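Local atomic coordinates of 3-ketosteroid-delta4-5alpha-dehydrogenase (Rhodococcus jostii, PDB entry 4AT2), a protein that catalyses, with bound flavin-adenine dinucleotide, the dehydrogenation of 3-keto-5alpha-steroids that introduces the delta4 double bond in steroid catabolism. Residues Thr338-Gly341 and Arg342-Gln345; Phe313-Pro317 and Gln318-Arg322; Leu164-Ser167 and Gly168-Ala172; Thr110-Met113 and Ala114-Pro118; Thr372-Pro375 and Phe376-Val379. One frame throughout, in Å; residues are numbered along the deposited sequence.

Contact 1: residues Thr338-Gly341 and Arg342-Gln345; sequences TYSG and RIGQ
Y339 stands at the N-cap of helix 340-350, and its carbonyl oxygen meets the amides of the first turn. This helix start brings Y339 to the pocket of the bound 4-androstene-3,17-dione, where it lines the site and its OH is hydrogen-bonded to S488. The tight part lies at the backbone. Y339 O accepts from I343 N at 3.0 Å, and R342 N adds a weak second bond. The ring folds back over the turn, with G341 N 3.4 Å above the centre of one face, a close approach over a glycine. Just before the helix, T338 CG2 slides past I343 CG1 at 3.7 Å, and the isoleucine packs onward against F313 and I320. The looser side belongs to R342, the one partly exposed residue here. Its chain, CG trans to the backbone N (chi1 -179°) and extended as far as NE, leads away from the preceding turn. T338 crosses this chain at about a right angle, OG1 lying at the edge of the guanidinium, near its plane, with R342 CD its nearest atom at 3.5 Å.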
loop_
_atom_site.group_PDB
_atom_site.type_symbol
_atom_site.label_atom_id
_atom_site.label_comp_id
_atom_site.label_asym_id
_atom_site.label_seq_id
_atom_site.Cartn_x
_atom_site.Cartn_y
_atom_site.Cartn_z
ATOM N N THR A 338 14.644 -16.776 8.427
ATOM C CA THR A 338 14.771 -15.421 7.902
ATOM C C THR A 338 14.662 -14.397 9.028
ATOM O O THR A 338 14.390 -14.744 10.180
ATOM C CB THR A 338 13.799 -15.110 6.732
ATOM O OG1 THR A 338 14.181 -13.856 6.139
ATOM C CG2 THR A 338 12.358 -15.005 7.215
ATOM N N TYR A 339 14.923 -13.139 8.683
ATOM C CA TYR A 339 14.766 -12.015 9.596
ATOM C C TYR A 339 13.361 -12.013 10.205
ATOM O O TYR A 339 12.363 -12.141 9.494
ATOM C CB TYR A 339 15.020 -10.732 8.793
ATOM C CG TYR A 339 14.693 -9.415 9.467
ATOM C CD1 TYR A 339 15.154 -9.125 10.744
ATOM C CD2 TYR A 339 13.950 -8.442 8.790
ATOM C CE1 TYR A 339 14.863 -7.906 11.350
ATOM C CE2 TYR A 339 13.665 -7.219 9.377
ATOM C CZ TYR A 339 14.126 -6.966 10.660
ATOM O OH TYR A 339 13.847 -5.752 11.252
ATOM N N SER A 340 13.279 -11.866 11.520
ATOM C CA SER A 340 11.965 -11.938 12.161
ATOM C C SER A 340 11.028 -10.780 11.764
ATOM O O SER A 340 9.814 -10.920 11.847
ATOM C CB SER A 340 12.093 -12.158 13.671
ATOM O OG SER A 340 12.475 -13.513 13.926
ATOM N N GLY A 341 11.603 -9.668 11.287
ATOM C CA GLY A 341 10.815 -8.588 10.682
ATOM C C GLY A 341 10.132 -9.017 9.392
ATOM O O GLY A 341 9.011 -8.606 9.112
ATOM N N ARG A 342 10.826 -9.837 8.598
ATOM C CA ARG A 342 10.248 -10.384 7.381
ATOM C C ARG A 342 9.156 -11.376 7.756
ATOM O O ARG A 342 8.089 -11.382 7.151
ATOM C CB ARG A 342 11.331 -11.049 6.520
ATOM C CG ARG A 342 10.798 -11.630 5.222
ATOM C CD ARG A 342 11.917 -11.926 4.222
ATOM N NE ARG A 342 11.342 -12.625 3.083
ATOM C CZ ARG A 342 10.769 -12.028 2.042
ATOM N NH1 ARG A 342 10.722 -10.701 1.961
ATOM N NH2 ARG A 342 10.247 -12.772 1.074
ATOM N N ILE A 343 9.406 -12.190 8.783
ATOM C CA ILE A 343 8.348 -13.065 9.313
ATOM C C ILE A 343 7.110 -12.243 9.706
ATOM O O ILE A 343 5.972 -12.621 9.386
ATOM C CB ILE A 343 8.856 -13.918 10.503
ATOM C CG1 ILE A 343 9.906 -14.929 9.994
ATOM C CG2 ILE A 343 7.687 -14.638 11.175
ATOM C CD1 ILE A 343 10.606 -15.729 11.079
ATOM N N GLY A 344 7.340 -11.114 10.374
ATOM C CA GLY A 344 6.263 -10.196 10.770
ATOM C C GLY A 344 5.472 -9.702 9.572
ATOM O O GLY A 344 4.237 -9.765 9.569
ATOM N N GLN A 345 6.174 -9.210 8.548
ATOM C CA GLN A 345 5.498 -8.726 7.338
ATOM C C GLN A 345 4.737 -9.852 6.646
ATOM O O GLN A 345 3.600 -9.660 6.238
ATOM C CB GLN A 345 6.495 -8.111 6.350
ATOM C CG GLN A 345 6.975 -6.720 6.748
ATOM C CD GLN A 345 7.595 -5.974 5.572
ATOM O OE1 GLN A 345 8.008 -6.589 4.570
ATOM N NE2 GLN A 345 7.659 -4.643 5.685
#

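Contact 2: residues Phe313-Pro317 and Gln318-Arg322; sequences FVCDP and QLIVR
The side chains of D316 and Q318 run side by side and point the same way, their carboxylate and amide planes 32° apart. The capping bond runs from the backbone: Q318 N donates to D316 OD2 at 3.0 Å, reaching the oxygen from above the carboxylate plane. D316 CG is trans to the backbone N (chi1 -170°), which swings the carboxylate round to the amide of Q318 in the first turn of helix 317-320. Its other oxygen, OD1, is held by the hydroxyls of T372 and T374, so both oxygens of this buried acid are engaged. D316 O completes the cap, accepting from I320 N at 3.2 Å with an angle of 169° and, weakly, from L319 N.

I320 and F313 cross obliquely on the apolar side. In the conformer described, I320 CD1 meets the ring at its edge, in the ring plane, 3.8 Å from F313 CD2, while further back along the same branch I320 CG1 lies 4.1 Å from C315 SG. The far end of the turn is tied by R322, whose NH1 donates to both Q318 O, at 2.9 Å, and Q318 OE1, at 3.0 Å. Both acceptors lie in the guanidinium plane, which holds that group and the bent glutamine chain in place; Q318 NE2 is hydrogen-bonded to T371 O and E153 OE1, and R322 NE forms a salt bridge with E366.

An aspartate N-cap followed by proline at the first helical position is a classic helix start, used here just after strand 309-313 and V314, a residue of the steroid pocket.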
loop_
_atom_site.group_PDB
_atom_site.type_symbol
_atom_site.label_atom_id
_atom_site.label_comp_id
_atom_site.label_asym_id
_atom_site.label_seq_id
_atom_site.Cartn_x
_atom_site.Cartn_y
_atom_site.Cartn_z
ATOM N N PHE A 313 7.489 -8.936 15.144
ATOM C CA PHE A 313 6.764 -10.160 15.469
ATOM C C PHE A 313 7.276 -10.547 16.844
ATOM O O PHE A 313 8.440 -10.927 16.981
ATOM C CB PHE A 313 7.127 -11.216 14.412
ATOM C CG PHE A 313 6.354 -12.505 14.511
ATOM C CD1 PHE A 313 4.968 -12.527 14.356
ATOM C CD2 PHE A 313 7.026 -13.717 14.685
ATOM C CE1 PHE A 313 4.264 -13.724 14.409
ATOM C CE2 PHE A 313 6.329 -14.916 14.745
ATOM C CZ PHE A 313 4.948 -14.923 14.600
ATOM N N VAL A 314 6.433 -10.409 17.871
ATOM C CA VAL A 314 6.937 -10.412 19.250
ATOM C C VAL A 314 7.080 -11.808 19.862
ATOM O O VAL A 314 6.451 -12.161 20.857
ATOM C CB VAL A 314 6.186 -9.426 20.179
ATOM C CG1 VAL A 314 6.543 -7.984 19.816
ATOM C CG2 VAL A 314 4.683 -9.667 20.142
ATOM N N CYS A 315 7.941 -12.596 19.240
ATOM C CA CYS A 315 8.316 -13.900 19.747
ATOM C C CYS A 315 9.820 -14.034 19.542
ATOM O O CYS A 315 10.377 -13.458 18.608
ATOM C CB CYS A 315 7.547 -14.994 19.002
ATOM S SG CYS A 315 7.857 -16.664 19.626
ATOM N N ASP A 316 10.492 -14.775 20.413
ATOM C CA ASP A 316 11.936 -14.843 20.330
ATOM C C ASP A 316 12.409 -15.674 19.126
ATOM O O ASP A 316 11.935 -16.795 18.927
ATOM C CB ASP A 316 12.532 -15.429 21.605
ATOM C CG ASP A 316 14.019 -15.291 21.628
ATOM O OD1 ASP A 316 14.482 -14.151 21.830
ATOM O OD2 ASP A 316 14.722 -16.300 21.394
ATOM N N PRO A 317 13.356 -15.140 18.340
ATOM C CA PRO A 317 13.826 -15.883 17.165
ATOM C C PRO A 317 14.503 -17.227 17.447
ATOM O O PRO A 317 14.514 -18.092 16.571
ATOM C CB PRO A 317 14.804 -14.895 16.504
ATOM C CG PRO A 317 14.251 -13.553 16.877
ATOM C CD PRO A 317 13.863 -13.750 18.328
ATOM N N GLN A 318 15.060 -17.421 18.643
ATOM C CA GLN A 318 15.694 -18.705 18.949
ATOM C C GLN A 318 14.662 -19.828 19.083
ATOM O O GLN A 318 14.987 -20.991 18.866
ATOM C CB GLN A 318 16.556 -18.613 20.217
ATOM C CG GLN A 318 17.749 -17.656 20.080
ATOM C CD GLN A 318 19.022 -18.330 19.590
ATOM O OE1 GLN A 318 18.985 -19.234 18.761
ATOM N NE2 GLN A 318 20.165 -17.889 20.120
ATOM N N LEU A 319 13.429 -19.476 19.447
ATOM C CA LEU A 319 12.326 -20.451 19.437
ATOM C C LEU A 319 11.849 -20.682 18.005
ATOM O O LEU A 319 11.716 -21.836 17.556
ATOM C CB LEU A 319 11.153 -19.975 20.302
ATOM C CG LEU A 319 11.448 -19.873 21.803
ATOM C CD1 LEU A 319 10.281 -19.199 22.505
ATOM C CD2 LEU A 319 11.712 -21.247 22.388
ATOM N N ILE A 320 11.590 -19.580 17.300
ATOM C CA ILE A 320 11.038 -19.635 15.941
ATOM C C ILE A 320 11.879 -20.547 15.041
ATOM O O ILE A 320 11.344 -21.402 14.325
ATOM C CB ILE A 320 10.922 -18.215 15.320
ATOM C CG1 ILE A 320 9.933 -17.353 16.119
ATOM C CG2 ILE A 320 10.476 -18.272 13.863
ATOM C CD1 ILE A 320 9.951 -15.890 15.730
ATOM N N VAL A 321 13.200 -20.368 15.085
ATOM C CA VAL A 321 14.093 -21.073 14.165
ATOM C C VAL A 321 14.116 -22.592 14.373
ATOM O O VAL A 321 14.511 -23.335 13.474
ATOM C CB VAL A 321 15.520 -20.466 14.203
ATOM C CG1 VAL A 321 16.307 -20.980 15.408
ATOM C CG2 VAL A 321 16.255 -20.733 12.902
ATOM N N ARG A 322 13.663 -23.050 15.540
ATOM C CA ARG A 322 13.688 -24.463 15.888
ATOM C C ARG A 322 12.348 -25.175 15.698
ATOM O O ARG A 322 12.222 -26.358 16.000
ATOM C CB ARG A 322 14.188 -24.636 17.332
ATOM C CG ARG A 322 15.664 -24.323 17.478
ATOM C CD ARG A 322 16.091 -24.274 18.942
ATOM N NE ARG A 322 17.546 -24.211 19.015
ATOM C CZ ARG A 322 18.271 -23.097 18.903
ATOM N NH1 ARG A 322 17.693 -21.900 18.765
ATOM N NH2 ARG A 322 19.598 -23.191 18.940
#

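Contact 3: residues Leu164-Ser167 and Gly168-Ala172; sequences LMYS and GGENA
The aromatic part of this contact is a CH-pi interaction between Y166 and N171, the latter in one of its two conformers. N171 CB sits over one face of the phenol ring, 3.7 Å from its centroid and nearly on the normal, and the amide plane lies only 19° from the ring plane. With N171 CG trans to its own backbone N (chi1 -164°), the amide runs on from CB at a shallow slant to the ring. E170 comes to the same ring differently: OE1 is at the edge, in the ring plane, 3.5 Å from Y166 CD1, a placing that probably favours the slightly positive C-H rim.

Both partners are brought back to Y166 by a type I beta turn from G169 to A172, closed by a bond from A172 N to G169 O. The turn lies in the loop that leaves strand 164-165, and G169 enters it with a positive phi, a conformation that suits glycine.

Polar bonds fasten the neck of this loop. E170 bends at chi2, which carries OE1 back to G168 N, at 3.0 Å; the amide meets it on the syn side, 29° out of the carboxylate plane. A water bridges the remaining span, donating to E170 OE2 at 2.7 Å and to S167 OG at 2.8 Å, and weakly accepting from S167 N. OE2 has a second partner in Y88 OH, so the buried carboxylate is satisfied on both oxygens. S167 OG is also bonded to S488 O, which links the loop to a residue of the steroid pocket.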
loop_
_atom_site.group_PDB
_atom_site.type_symbol
_atom_site.label_atom_id
_atom_site.label_comp_id
_atom_site.label_asym_id
_atom_site.label_seq_id
_atom_site.Cartn_x
_atom_site.Cartn_y
_atom_site.Cartn_z
ATOM N N LEU A 164 28.463 -6.315 14.820
ATOM C CA LEU A 164 27.952 -6.736 13.511
ATOM C C LEU A 164 27.030 -7.945 13.623
ATOM O O LEU A 164 27.302 -8.881 14.383
ATOM C CB LEU A 164 29.123 -7.013 12.544
ATOM C CG LEU A 164 28.826 -7.273 11.059
ATOM C CD1 LEU A 164 28.317 -6.021 10.355
ATOM C CD2 LEU A 164 30.097 -7.766 10.380
ATOM N N MET A 165 25.931 -7.906 12.874
ATOM C CA MET A 165 24.924 -8.970 12.922
ATOM C C MET A 165 24.114 -8.921 11.636
ATOM O O MET A 165 23.916 -7.844 11.081
ATOM C CB MET A 165 24.016 -8.744 14.138
ATOM C CG MET A 165 23.015 -9.847 14.419
ATOM S SD MET A 165 22.144 -9.500 15.968
ATOM C CE MET A 165 20.789 -10.660 15.839
ATOM N N TYR A 166 23.675 -10.081 11.150
ATOM C CA TYR A 166 22.677 -10.108 10.075
ATOM C C TYR A 166 21.400 -9.455 10.564
ATOM O O TYR A 166 20.972 -9.684 11.696
ATOM C CB TYR A 166 22.374 -11.539 9.611
ATOM C CG TYR A 166 23.404 -12.088 8.648
ATOM C CD1 TYR A 166 23.395 -11.708 7.299
ATOM C CD2 TYR A 166 24.392 -12.984 9.081
ATOM C CE1 TYR A 166 24.332 -12.211 6.403
ATOM C CE2 TYR A 166 25.337 -13.489 8.191
ATOM C CZ TYR A 166 25.301 -13.099 6.860
ATOM O OH TYR A 166 26.240 -13.590 5.969
ATOM N N SER A 167 20.780 -8.646 9.705
ATOM C CA SER A 167 19.642 -7.834 10.154
ATOM C C SER A 167 18.528 -7.682 9.111
ATOM O O SER A 167 17.563 -6.943 9.342
ATOM C CB SER A 167 20.141 -6.450 10.639
ATOM O OG SER A 167 20.512 -5.608 9.556
ATOM N N GLY A 168 18.662 -8.368 7.978
ATOM C CA GLY A 168 17.700 -8.208 6.884
ATOM C C GLY A 168 17.266 -9.469 6.156
ATOM O O GLY A 168 16.525 -9.385 5.172
ATOM N N GLY A 169 17.717 -10.631 6.623
ATOM C CA GLY A 169 17.408 -11.893 5.938
ATOM C C GLY A 169 18.371 -12.190 4.796
ATOM O O GLY A 169 18.064 -12.989 3.907
ATOM N N GLU A 170 19.546 -11.562 4.825
ATOM C CA GLU A 170 20.551 -11.729 3.760
ATOM C C GLU A 170 21.032 -13.174 3.672
ATOM O O GLU A 170 21.401 -13.642 2.597
ATOM C CB GLU A 170 21.778 -10.838 3.999
ATOM C CG GLU A 170 21.512 -9.338 3.983
ATOM C CD GLU A 170 21.049 -8.788 5.332
ATOM O OE1 GLU A 170 20.790 -9.557 6.283
ATOM O OE2 GLU A 170 20.938 -7.552 5.434
ATOM N N ASN A 171 21.039 -13.858 4.815
ATOM C CA ASN A 171 21.524 -15.228 4.897
ATOM C C ASN A 171 20.381 -16.231 5.008
ATOM O O ASN A 171 20.509 -17.269 5.671
ATOM C CB ASN A 171 22.478 -15.365 6.084
ATOM C CG ASN A 171 23.312 -16.627 6.017
ATOM O OD1 ASN A 171 23.724 -17.053 4.938
ATOM N ND2 ASN A 171 23.593 -17.214 7.177
ATOM N N ALA A 172 19.260 -15.913 4.362
ATOM C CA ALA A 172 18.113 -16.825 4.298
ATOM C C ALA A 172 17.416 -16.681 2.954
ATOM O O ALA A 172 17.645 -15.710 2.231
ATOM C CB ALA A 172 17.135 -16.572 5.450
HETATM O O HOH W 1 22.191 -7.037 7.810
#

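Contact 4: residues Thr110-Met113 and Ala114-Pro118; sequences TFMM and AALGP
F111 O takes the hydrogen of A115 N at 2.9 Å, and the side chains of the same pair meet beside this bond. A115 CB lies over one face of the F111 ring, 3.9 Å from the centroid and displaced toward the rim, so that its closest ring atom is F111 CZ at 3.5 Å. The CH-pi contact depends on the torsion of the phenylalanine: CG trans to the backbone N (chi1 171°) carries the ring along the helix toward the following turn. The ring also makes an edge-to-face pair with F175.

These are i to i+4 contacts in the last turn of helix 105-115. Its backbone bonds run from A114 N to T110 O, at 3.3 Å, and from L116 N to M112 O, at 2.9 Å; L116 is the first residue to leave helical angles, although its amide still closes the turn.

A second apolar pair repeats the spacing one residue on. M112 and L116 cross at a slant, the methionine bending at chi3 (79°) to set its terminal methyl CE 3.6 Å from L116 CD1. The base of the leucine chain is close as well, with L116 CB 3.2 Å from M112 O. Beyond this pair M112 packs on I125, Y128 and C129 of helix 122-130. After G117 the chain passes through a cis peptide bond to P118, which packs on P275 of the second subunit.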
loop_
_atom_site.group_PDB
_atom_site.type_symbol
_atom_site.label_atom_id
_atom_site.label_comp_id
_atom_site.label_asym_id
_atom_site.label_seq_id
_atom_site.Cartn_x
_atom_site.Cartn_y
_atom_site.Cartn_z
ATOM N N THR A 110 22.107 -5.090 -4.844
ATOM C CA THR A 110 21.327 -6.220 -5.349
ATOM C C THR A 110 20.415 -6.752 -4.254
ATOM O O THR A 110 19.218 -6.988 -4.481
ATOM C CB THR A 110 22.248 -7.315 -5.907
ATOM O OG1 THR A 110 22.992 -6.765 -7.005
ATOM C CG2 THR A 110 21.427 -8.524 -6.412
ATOM N N PHE A 111 20.970 -6.900 -3.058
ATOM C CA PHE A 111 20.155 -7.335 -1.935
ATOM C C PHE A 111 19.031 -6.341 -1.634
ATOM O O PHE A 111 17.864 -6.734 -1.465
ATOM C CB PHE A 111 20.977 -7.564 -0.655
ATOM C CG PHE A 111 20.106 -7.793 0.544
ATOM C CD1 PHE A 111 19.512 -9.039 0.757
ATOM C CD2 PHE A 111 19.795 -6.743 1.405
ATOM C CE1 PHE A 111 18.664 -9.249 1.834
ATOM C CE2 PHE A 111 18.944 -6.944 2.479
ATOM C CZ PHE A 111 18.383 -8.197 2.696
ATOM N N MET A 112 19.385 -5.066 -1.523
ATOM C CA MET A 112 18.412 -4.063 -1.077
ATOM C C MET A 112 17.263 -3.895 -2.073
ATOM O O MET A 112 16.112 -3.771 -1.668
ATOM C CB MET A 112 19.087 -2.718 -0.798
ATOM C CG MET A 112 19.982 -2.754 0.439
ATOM S SD MET A 112 20.815 -1.184 0.747
ATOM C CE MET A 112 19.507 -0.224 1.520
ATOM N N MET A 113 17.577 -3.896 -3.367
ATOM C CA MET A 113 16.532 -3.791 -4.403
ATOM C C MET A 113 15.543 -4.952 -4.293
ATOM O O MET A 113 14.326 -4.767 -4.428
ATOM C CB MET A 113 17.146 -3.753 -5.814
ATOM C CG MET A 113 17.914 -2.480 -6.132
ATOM S SD MET A 113 16.939 -0.971 -5.950
ATOM C CE MET A 113 15.683 -1.216 -7.210
ATOM N N ALA A 114 16.065 -6.147 -4.024
ATOM C CA ALA A 114 15.221 -7.338 -3.912
ATOM C C ALA A 114 14.392 -7.369 -2.631
ATOM O O ALA A 114 13.223 -7.765 -2.660
ATOM C CB ALA A 114 16.080 -8.596 -4.017
ATOM N N ALA A 115 14.993 -6.952 -1.515
ATOM C CA ALA A 115 14.395 -7.143 -0.195
ATOM C C ALA A 115 13.526 -5.986 0.257
ATOM O O ALA A 115 12.666 -6.169 1.114
ATOM C CB ALA A 115 15.470 -7.424 0.853
ATOM N N LEU A 116 13.774 -4.795 -0.286
ATOM C CA LEU A 116 13.170 -3.578 0.274
ATOM C C LEU A 116 12.130 -2.952 -0.639
ATOM O O LEU A 116 11.660 -1.844 -0.371
ATOM C CB LEU A 116 14.246 -2.553 0.667
ATOM C CG LEU A 116 15.356 -3.081 1.588
ATOM C CD1 LEU A 116 16.346 -1.956 1.890
ATOM C CD2 LEU A 116 14.788 -3.666 2.886
ATOM N N GLY A 117 11.761 -3.676 -1.689
ATOM C CA GLY A 117 10.715 -3.237 -2.616
ATOM C C GLY A 117 9.373 -3.852 -2.247
ATOM O O GLY A 117 9.145 -4.199 -1.088
ATOM N N PRO A 118 8.473 -4.009 -3.230
ATOM C CA PRO A 118 8.696 -3.719 -4.649
ATOM C C PRO A 118 8.757 -2.223 -4.934
ATOM O O PRO A 118 8.356 -1.412 -4.095
ATOM C CB PRO A 118 7.483 -4.367 -5.334
ATOM C CG PRO A 118 6.423 -4.394 -4.293
ATOM C CD PRO A 118 7.123 -4.548 -2.969
#

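Contact 5: residues Thr372-Pro375 and Phe376-Val379; sequences TATP and FLRV
R378 CB starts its side chain 3.3 Å from P375 O, the same carbonyl oxygen that accepts from R378 N. CG keeps equally close to that oxygen, and CD is only slightly farther off. The chain, extended from CG to NE, runs alongside the proline, NE reaching both P375 CA and the methyl group of T372. At the tip the guanidinium lays one face over P375 CB, 3.7 Å from NH1 and offset toward the rim of the group. NH2 ends 3.4 Å from T372 CG2, the two side chains coming from opposite directions, and makes a weak hydrogen bond to A370 O.

The backbone beneath this arginine is a run of tight turns in the loop between helix 361-369 and strand 383-385. T372 OG1 accepts from T374 N in an ST turn, L377 N donates to T374 O at 2.9 Å, and R378 is the centre of an inverse gamma turn.

F376 and L377 both pack on T374, a residue of the steroid pocket. With CG between the backbone N and the carbonyl carbon (chi1 50°), F376 turns its ring back so that T374 CA lies over one face, 4.1 Å from the centroid, in a CH-pi contact. L377, which also touches the bound steroid, sets CD1 3.7 Å from T374 CB. T374 OG1, like T372 OG1, is hydrogen-bonded to D316 OD1.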
loop_
_atom_site.group_PDB
_atom_site.type_symbol
_atom_site.label_atom_id
_atom_site.label_comp_id
_atom_site.label_asym_id
_atom_site.label_seq_id
_atom_site.Cartn_x
_atom_site.Cartn_y
_atom_site.Cartn_z
ATOM N N THR A 372 19.834 -14.979 24.057
ATOM C CA THR A 372 19.020 -13.969 23.382
ATOM C C THR A 372 18.992 -12.625 24.109
ATOM O O THR A 372 19.059 -12.570 25.342
ATOM C CB THR A 372 17.575 -14.456 23.128
ATOM O OG1 THR A 372 16.846 -13.426 22.455
ATOM C CG2 THR A 372 16.839 -14.795 24.451
ATOM N N ALA A 373 18.868 -11.548 23.328
ATOM C CA ALA A 373 18.663 -10.211 23.878
ATOM C C ALA A 373 17.221 -10.010 24.356
ATOM O O ALA A 373 16.927 -9.041 25.051
ATOM C CB ALA A 373 19.039 -9.142 22.854
ATOM N N THR A 374 16.324 -10.919 23.984
ATOM C CA THR A 374 14.894 -10.741 24.256
ATOM C C THR A 374 14.288 -11.967 24.969
ATOM O O THR A 374 13.362 -12.576 24.453
ATOM C CB THR A 374 14.093 -10.402 22.961
ATOM O OG1 THR A 374 14.255 -11.444 21.989
ATOM C CG2 THR A 374 14.556 -9.095 22.328
ATOM N N PRO A 375 14.811 -12.331 26.164
ATOM C CA PRO A 375 14.242 -13.494 26.863
ATOM C C PRO A 375 12.768 -13.293 27.235
ATOM O O PRO A 375 12.039 -14.270 27.411
ATOM C CB PRO A 375 15.120 -13.614 28.123
ATOM C CG PRO A 375 15.593 -12.216 28.362
ATOM C CD PRO A 375 15.835 -11.653 26.982
ATOM N N PHE A 376 12.340 -12.034 27.322
ATOM C CA PHE A 376 10.949 -11.685 27.626
ATOM C C PHE A 376 9.991 -12.028 26.475
ATOM O O PHE A 376 8.768 -12.009 26.643
ATOM C CB PHE A 376 10.840 -10.202 28.021
ATOM C CG PHE A 376 11.514 -9.259 27.053
ATOM C CD1 PHE A 376 10.815 -8.746 25.961
ATOM C CD2 PHE A 376 12.852 -8.882 27.234
ATOM C CE1 PHE A 376 11.431 -7.876 25.064
ATOM C CE2 PHE A 376 13.468 -8.011 26.338
ATOM C CZ PHE A 376 12.756 -7.512 25.253
ATOM N N LEU A 377 10.553 -12.342 25.307
ATOM C CA LEU A 377 9.761 -12.795 24.160
ATOM C C LEU A 377 9.702 -14.321 24.050
ATOM O O LEU A 377 9.271 -14.861 23.025
ATOM C CB LEU A 377 10.277 -12.173 22.852
ATOM C CG LEU A 377 10.222 -10.644 22.772
ATOM C CD1 LEU A 377 10.691 -10.194 21.399
ATOM C CD2 LEU A 377 8.835 -10.080 23.083
ATOM N N ARG A 378 10.127 -15.020 25.106
ATOM C CA ARG A 378 10.023 -16.481 25.108
ATOM C C ARG A 378 8.595 -16.926 25.413
ATOM O O ARG A 378 8.264 -17.295 26.548
ATOM C CB ARG A 378 11.018 -17.117 26.080
ATOM C CG ARG A 378 12.458 -17.026 25.606
ATOM C CD ARG A 378 13.412 -17.276 26.755
ATOM N NE ARG A 378 14.811 -17.307 26.319
ATOM C CZ ARG A 378 15.845 -17.340 27.158
ATOM N NH1 ARG A 378 15.642 -17.308 28.477
ATOM N NH2 ARG A 378 17.086 -17.404 26.687
ATOM N N VAL A 379 7.754 -16.878 24.386
ATOM C CA VAL A 379 6.345 -17.260 24.482
ATOM C C VAL A 379 6.220 -18.720 24.887
ATOM O O VAL A 379 6.934 -19.576 24.362
ATOM C CB VAL A 379 5.630 -17.013 23.133
ATOM C CG1 VAL A 379 4.188 -17.504 23.162
ATOM C CG2 VAL A 379 5.686 -15.535 22.755
#

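Overall arrangement
Along the chain the order is contact 4, contact 3, contact 2, contact 1, contact 5, all within the FAD binding domain. Contacts 2 and 5 lie closest, centres 8 Å apart, joined by the carboxylate of D316 and by the backbone of L377. Contact 1 packs helix 340-350 on contact 2, with centres 10 Å apart, and sets Y339 against the glycines of contact 3. Contact 3 in turn touches F111 of contact 4, at the end of helix 105-115. Contacts 4 and 5 are farthest apart, about 29 Å between centres. Contacts 1, 2 and 5 contribute Y339, V314 and T374 to the steroid pocket, so separate local turns each supply a residue to one substrate pocket.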